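Local coordinates for major capsid protein (Paramecium bursaria Chlorella virus 1, PDB 5TIP) that self-assembles as trimers into the icosahedral, pseudo T=169 capsid of a large chlorella virus and carries host-added N-linked glycans, at residues E39-T44 and V205-L210; K316-G321 and T377-Y382. All blocks are in the same frame, centred on the assembly; numbering follows the deposited sequence.

Interaction 1. Residues E39-T44 and V205-L210; sequences ESIQQT and VDYIFL
The ring of Tyr-207 meets Gln-43 and Glu-39 at its edge: the amide nitrogen of the one and the backbone O of the other lie near the ring plane. One face takes CG1 of its own strand neighbour Val-205, set toward the rim. The side chains of Ile-41 and Tyr-207 cross at about a right angle, Ile-41 CB 3.6 Å from Tyr-207 CE1. Gln-43 and Tyr-207 reach toward each other tip to tip, NE2 donating to OH over 2.8 Å, with the hydroxyl tilted 31° out of the amide plane. The bend at chi2 (-64°) turns CD of Gln-43 back toward this hydroxyl. The carboxylate of Glu-39 lies against the Phe-209 ring, the planes 30° apart, with OE1 3.4 Å from CZ; that oxygen accepts a hydrogen bond from Gly-3 N of a second subunit. Glu-39 with Tyr-207 and Ile-41 with Val-205 form antiparallel hydrogen-bonded pairs, the strand pairing of the N-terminal jelly roll, as in double jelly-roll capsid proteins. Gln-43 OE1 accepts from Ser-60 N and Tyr-207 OH bonds to Ser-60 O, so the buried amide and hydroxyl are tied to the loop at Ser-60, while Glu-39 carries the contact into the trimer interface.

Interaction 2. Residues K316-G321 and T377-Y382; sequences KIQLNG and TLSLTY
Lys-316 and Ser-379 face each other as an antiparallel hydrogen-bonded pair, and the lysine side chain leaves the strand beside its partner. From CB of Lys-316, chi1 of 72° sets CG between the backbone N and the carbonyl carbon, the crowded position, where it lies 3.9 Å from CB of Ser-379. CD, CE and NZ then run on in an extended chain, and NZ forms a salt bridge with Asp-323 on the adjoining strand 322-329. CB of Ser-379 also sits 3.6 Å from O of Lys-316, and its OG is hydrogen-bonded to Asn-249 on strand 247-251. Thus the charged and hydroxyl tips of this pair are held by the strands that flank the two segments.

Four backbone bonds join the segments. Ser-379 N meets O of Lys-316 at 2.8 Å, nearly in line with the carbonyl, and Lys-316 N returns a bond to Ser-379 O. Gln-318 and Thr-377 make the other reciprocal pair, with Gln-318 N 2.7 Å from Thr-377 O. That same oxygen receives a CA-H contact from Ile-317.

Ile-317 and Leu-378, the non-hydrogen-bonded pair between them, turn to the opposite, buried face. Their side chains cross obliquely, with CG1 of Ile-317 3.9 Å from CD1 of Leu-378, and Phe-325 packs against the isoleucine. One face is therefore polar and partly exposed, the other apolar. This is a twisted antiparallel pairing inside a beta-sheet of the C-terminal jelly-roll domain, as in the double jelly-roll capsid proteins of this family.

Overall arrangement
From the N terminus, the chain passes through strand 36-42 and runs on for some 160 residues before strand 200-210 returns to pair with it. Interaction 1 thus closes a long loop within the N-terminal jelly roll, joining the two strands in a sheet that also includes strand 65-76. Interaction 2 opens only after that loop is complete: strand 312-319 turns into 322-329, and helix 330-341 follows before 376-387 comes back beside 312-319. The two closures are in series, neither nesting nor crossing. Their centres lie 45 Å apart on opposite sides of the chain's centre, and each ties together a sheet in a different jelly roll of the capsid protein.

Interaction 1. Residues E39-T44 and V205-L210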
loop_
_atom_site.group_PDB
_atom_site.type_symbol
_atom_site.label_atom_id
_atom_site.label_comp_id
_atom_site.label_asym_id
_atom_site.label_seq_id
_atom_site.Cartn_x
_atom_site.Cartn_y
_atom_site.Cartn_z
ATOM N N GLU A 39 -3.409 -27.242 -3.276
ATOM C CA GLU A 39 -4.672 -27.714 -2.724
ATOM C C GLU A 39 -4.681 -27.524 -1.217
ATOM O O GLU A 39 -3.742 -27.941 -0.531
ATOM C CB GLU A 39 -4.913 -29.190 -3.053
ATOM C CG GLU A 39 -6.233 -29.708 -2.503
ATOM C CD GLU A 39 -6.431 -31.189 -2.739
ATOM O OE1 GLU A 39 -5.527 -31.829 -3.314
ATOM O OE2 GLU A 39 -7.491 -31.713 -2.337
ATOM N N SER A 40 -5.739 -26.897 -0.709
ATOM C CA SER A 40 -5.933 -26.732 0.725
ATOM C C SER A 40 -6.683 -27.949 1.252
ATOM O O SER A 40 -7.787 -28.251 0.785
ATOM C CB SER A 40 -6.702 -25.446 1.023
ATOM O OG SER A 40 -6.760 -25.197 2.414
ATOM N N ILE A 41 -6.088 -28.649 2.215
ATOM C CA ILE A 41 -6.612 -29.914 2.711
ATOM C C ILE A 41 -6.768 -29.819 4.222
ATOM O O ILE A 41 -5.851 -29.370 4.918
ATOM C CB ILE A 41 -5.703 -31.097 2.325
ATOM C CG1 ILE A 41 -5.559 -31.166 0.802
ATOM C CG2 ILE A 41 -6.254 -32.401 2.879
ATOM C CD1 ILE A 41 -4.657 -32.268 0.311
ATOM N N GLN A 42 -7.925 -30.243 4.725
ATOM C CA GLN A 42 -8.224 -30.141 6.144
ATOM C C GLN A 42 -7.477 -31.206 6.935
ATOM O O GLN A 42 -7.256 -32.325 6.462
ATOM C CB GLN A 42 -9.730 -30.275 6.379
ATOM C CG GLN A 42 -10.168 -29.992 7.804
ATOM C CD GLN A 42 -11.665 -30.125 7.988
ATOM O OE1 GLN A 42 -12.381 -30.535 7.075
ATOM N NE2 GLN A 42 -12.146 -29.776 9.174
ATOM N N GLN A 43 -7.093 -30.850 8.158
ATOM C CA GLN A 43 -6.336 -31.721 9.040
ATOM C C GLN A 43 -7.225 -32.257 10.155
ATOM O O GLN A 43 -8.303 -31.726 10.437
ATOM C CB GLN A 43 -5.139 -30.985 9.650
ATOM C CG GLN A 43 -4.184 -30.388 8.635
ATOM C CD GLN A 43 -3.511 -31.439 7.777
ATOM O OE1 GLN A 43 -2.877 -32.362 8.289
ATOM N NE2 GLN A 43 -3.643 -31.305 6.465
ATOM N N THR A 44 -6.749 -33.321 10.792
ATOM C CA THR A 44 -7.421 -33.902 11.946
ATOM C C THR A 44 -6.867 -33.272 13.218
ATOM O O THR A 44 -5.649 -33.240 13.421
ATOM C CB THR A 44 -7.231 -35.420 11.978
ATOM O OG1 THR A 44 -7.759 -35.997 10.776
ATOM C CG2 THR A 44 -7.948 -36.023 13.177
ATOM N N VAL A 205 -4.312 -26.919 5.641
ATOM C CA VAL A 205 -2.933 -26.813 5.176
ATOM C C VAL A 205 -2.936 -26.820 3.654
ATOM O O VAL A 205 -3.609 -27.650 3.033
ATOM C CB VAL A 205 -2.060 -27.953 5.732
ATOM C CG1 VAL A 205 -0.656 -27.881 5.157
ATOM C CG2 VAL A 205 -2.015 -27.889 7.248
ATOM N N ASP A 206 -2.187 -25.894 3.057
ATOM C CA ASP A 206 -2.060 -25.808 1.608
ATOM C C ASP A 206 -0.896 -26.678 1.148
ATOM O O ASP A 206 0.252 -26.444 1.541
ATOM C CB ASP A 206 -1.851 -24.359 1.169
ATOM C CG ASP A 206 -3.127 -23.542 1.226
ATOM O OD1 ASP A 206 -3.716 -23.429 2.321
ATOM O OD2 ASP A 206 -3.537 -23.005 0.175
ATOM N N TYR A 207 -1.193 -27.674 0.322
ATOM C CA TYR A 207 -0.194 -28.607 -0.174
ATOM C C TYR A 207 0.217 -28.248 -1.596
ATOM O O TYR A 207 -0.583 -27.743 -2.387
ATOM C CB TYR A 207 -0.717 -30.044 -0.143
ATOM C CG TYR A 207 -0.898 -30.611 1.246
ATOM C CD1 TYR A 207 -2.042 -30.339 1.983
ATOM C CD2 TYR A 207 0.073 -31.421 1.820
ATOM C CE1 TYR A 207 -2.213 -30.855 3.254
ATOM C CE2 TYR A 207 -0.089 -31.942 3.091
ATOM C CZ TYR A 207 -1.235 -31.656 3.802
ATOM O OH TYR A 207 -1.403 -32.171 5.068
ATOM N N ILE A 208 1.480 -28.515 -1.912
ATOM C CA ILE A 208 2.023 -28.329 -3.252
ATOM C C ILE A 208 2.272 -29.703 -3.856
ATOM O O ILE A 208 2.974 -30.531 -3.264
ATOM C CB ILE A 208 3.317 -27.496 -3.234
ATOM C CG1 ILE A 208 3.099 -26.169 -2.505
ATOM C CG2 ILE A 208 3.811 -27.259 -4.652
ATOM C CD1 ILE A 208 2.135 -25.239 -3.204
ATOM N N PHE A 209 1.692 -29.946 -5.028
ATOM C CA PHE A 209 1.905 -31.181 -5.773
ATOM C C PHE A 209 2.883 -30.903 -6.906
ATOM O O PHE A 209 2.620 -30.054 -7.763
ATOM C CB PHE A 209 0.581 -31.729 -6.306
ATOM C CG PHE A 209 -0.406 -32.077 -5.226
ATOM C CD1 PHE A 209 -1.227 -31.107 -4.677
ATOM C CD2 PHE A 209 -0.506 -33.375 -4.756
ATOM C CE1 PHE A 209 -2.129 -31.424 -3.681
ATOM C CE2 PHE A 209 -1.409 -33.698 -3.759
ATOM C CZ PHE A 209 -2.220 -32.721 -3.222
ATOM N N LEU A 210 4.002 -31.619 -6.910
ATOM C CA LEU A 210 5.097 -31.374 -7.835
ATOM C C LEU A 210 5.109 -32.391 -8.971
ATOM O O LEU A 210 4.561 -33.489 -8.867
ATOM C CB LEU A 210 6.438 -31.405 -7.097
ATOM C CG LEU A 210 6.625 -30.342 -6.012
ATOM C CD1 LEU A 210 7.918 -30.574 -5.244
ATOM C CD2 LEU A 210 6.600 -28.949 -6.619
HETATM O O HOH W 1 -6.703 -22.679 3.955
#

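Interaction 2. Residues K316-G321 and T377-Y382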
loop_
_atom_site.group_PDB
_atom_site.type_symbol
_atom_site.label_atom_id
_atom_site.label_comp_id
_atom_site.label_asym_id
_atom_site.label_seq_id
_atom_site.Cartn_x
_atom_site.Cartn_y
_atom_site.Cartn_z
ATOM N N LYS A 316 17.722 2.902 25.166
ATOM C CA LYS A 316 18.955 2.606 24.453
ATOM C C LYS A 316 19.339 1.169 24.764
ATOM O O LYS A 316 18.893 0.589 25.755
ATOM C CB LYS A 316 20.090 3.561 24.837
ATOM C CG LYS A 316 20.655 3.324 26.232
ATOM C CD LYS A 316 21.841 4.232 26.521
ATOM C CE LYS A 316 22.318 4.079 27.958
ATOM N NZ LYS A 316 23.429 5.020 28.274
ATOM N N ILE A 317 20.172 0.601 23.900
ATOM C CA ILE A 317 20.666 -0.759 24.061
ATOM C C ILE A 317 22.147 -0.693 24.395
ATOM O O ILE A 317 22.898 0.073 23.779
ATOM C CB ILE A 317 20.423 -1.609 22.799
ATOM C CG1 ILE A 317 18.929 -1.680 22.485
ATOM C CG2 ILE A 317 20.995 -3.006 22.976
ATOM C CD1 ILE A 317 18.616 -2.411 21.200
ATOM N N GLN A 318 22.565 -1.485 25.377
ATOM C CA GLN A 318 23.961 -1.570 25.773
ATOM C C GLN A 318 24.514 -2.935 25.391
ATOM O O GLN A 318 23.867 -3.965 25.613
ATOM C CB GLN A 318 24.128 -1.335 27.277
ATOM C CG GLN A 318 23.779 0.078 27.727
ATOM C CD GLN A 318 24.209 0.362 29.156
ATOM O OE1 GLN A 318 25.203 -0.184 29.637
ATOM N NE2 GLN A 318 23.459 1.219 29.842
ATOM N N LEU A 319 25.714 -2.935 24.822
ATOM C CA LEU A 319 26.381 -4.147 24.360
ATOM C C LEU A 319 27.672 -4.285 25.152
ATOM O O LEU A 319 28.630 -3.539 24.920
ATOM C CB LEU A 319 26.642 -4.078 22.855
ATOM C CG LEU A 319 26.924 -5.361 22.074
ATOM C CD1 LEU A 319 26.675 -5.113 20.597
ATOM C CD2 LEU A 319 28.349 -5.847 22.292
ATOM N N ASN A 320 27.691 -5.236 26.087
ATOM C CA ASN A 320 28.837 -5.459 26.967
ATOM C C ASN A 320 29.197 -4.191 27.740
ATOM O O ASN A 320 30.368 -3.836 27.879
ATOM C CB ASN A 320 30.040 -5.988 26.185
ATOM C CG ASN A 320 29.789 -7.363 25.597
ATOM O OD1 ASN A 320 29.103 -8.190 26.198
ATOM N ND2 ASN A 320 30.338 -7.613 24.412
ATOM N N GLY A 321 28.172 -3.503 28.243
ATOM C CA GLY A 321 28.348 -2.320 29.058
ATOM C C GLY A 321 28.490 -1.017 28.300
ATOM O O GLY A 321 28.365 0.051 28.911
ATOM N N THR A 377 21.773 -5.414 26.937
ATOM C CA THR A 377 20.846 -4.842 27.899
ATOM C C THR A 377 20.014 -3.753 27.242
ATOM O O THR A 377 20.534 -2.935 26.478
ATOM C CB THR A 377 21.600 -4.270 29.109
ATOM O OG1 THR A 377 22.377 -5.307 29.721
ATOM C CG2 THR A 377 20.630 -3.702 30.130
ATOM N N LEU A 378 18.719 -3.749 27.545
ATOM C CA LEU A 378 17.807 -2.702 27.105
ATOM C C LEU A 378 17.582 -1.743 28.269
ATOM O O LEU A 378 16.896 -2.085 29.239
ATOM C CB LEU A 378 16.488 -3.299 26.621
ATOM C CG LEU A 378 15.416 -2.299 26.185
ATOM C CD1 LEU A 378 15.866 -1.514 24.962
ATOM C CD2 LEU A 378 14.095 -3.005 25.921
ATOM N N SER A 379 18.167 -0.553 28.180
ATOM C CA SER A 379 18.037 0.455 29.224
ATOM C C SER A 379 16.806 1.305 28.938
ATOM O O SER A 379 16.718 1.943 27.883
ATOM C CB SER A 379 19.292 1.323 29.299
ATOM O OG SER A 379 19.203 2.262 30.355
ATOM N N LEU A 380 15.867 1.325 29.879
ATOM C CA LEU A 380 14.587 1.991 29.698
ATOM C C LEU A 380 14.439 3.137 30.688
ATOM O O LEU A 380 15.000 3.109 31.786
ATOM C CB LEU A 380 13.421 1.011 29.878
ATOM C CG LEU A 380 13.357 -0.182 28.926
ATOM C CD1 LEU A 380 12.204 -1.093 29.308
ATOM C CD2 LEU A 380 13.213 0.292 27.491
ATOM N N THR A 381 13.681 4.151 30.278
ATOM C CA THR A 381 13.290 5.248 31.153
ATOM C C THR A 381 11.841 5.591 30.855
ATOM O O THR A 381 11.487 5.840 29.699
ATOM C CB THR A 381 14.183 6.480 30.955
ATOM O OG1 THR A 381 15.535 6.153 31.301
ATOM C CG2 THR A 381 13.708 7.631 31.832
ATOM N N TYR A 382 11.011 5.600 31.890
ATOM C CA TYR A 382 9.578 5.793 31.733
ATOM C C TYR A 382 9.198 7.248 31.967
ATOM O O TYR A 382 9.896 8.001 32.651
ATOM C CB TYR A 382 8.803 4.889 32.695
ATOM C CG TYR A 382 9.133 3.425 32.538
ATOM C CD1 TYR A 382 8.612 2.687 31.487
ATOM C CD2 TYR A 382 9.975 2.784 33.434
ATOM C CE1 TYR A 382 8.914 1.351 31.337
ATOM C CE2 TYR A 382 10.284 1.446 33.290
ATOM C CZ TYR A 382 9.751 0.735 32.239
ATOM O OH TYR A 382 10.052 -0.598 32.086
#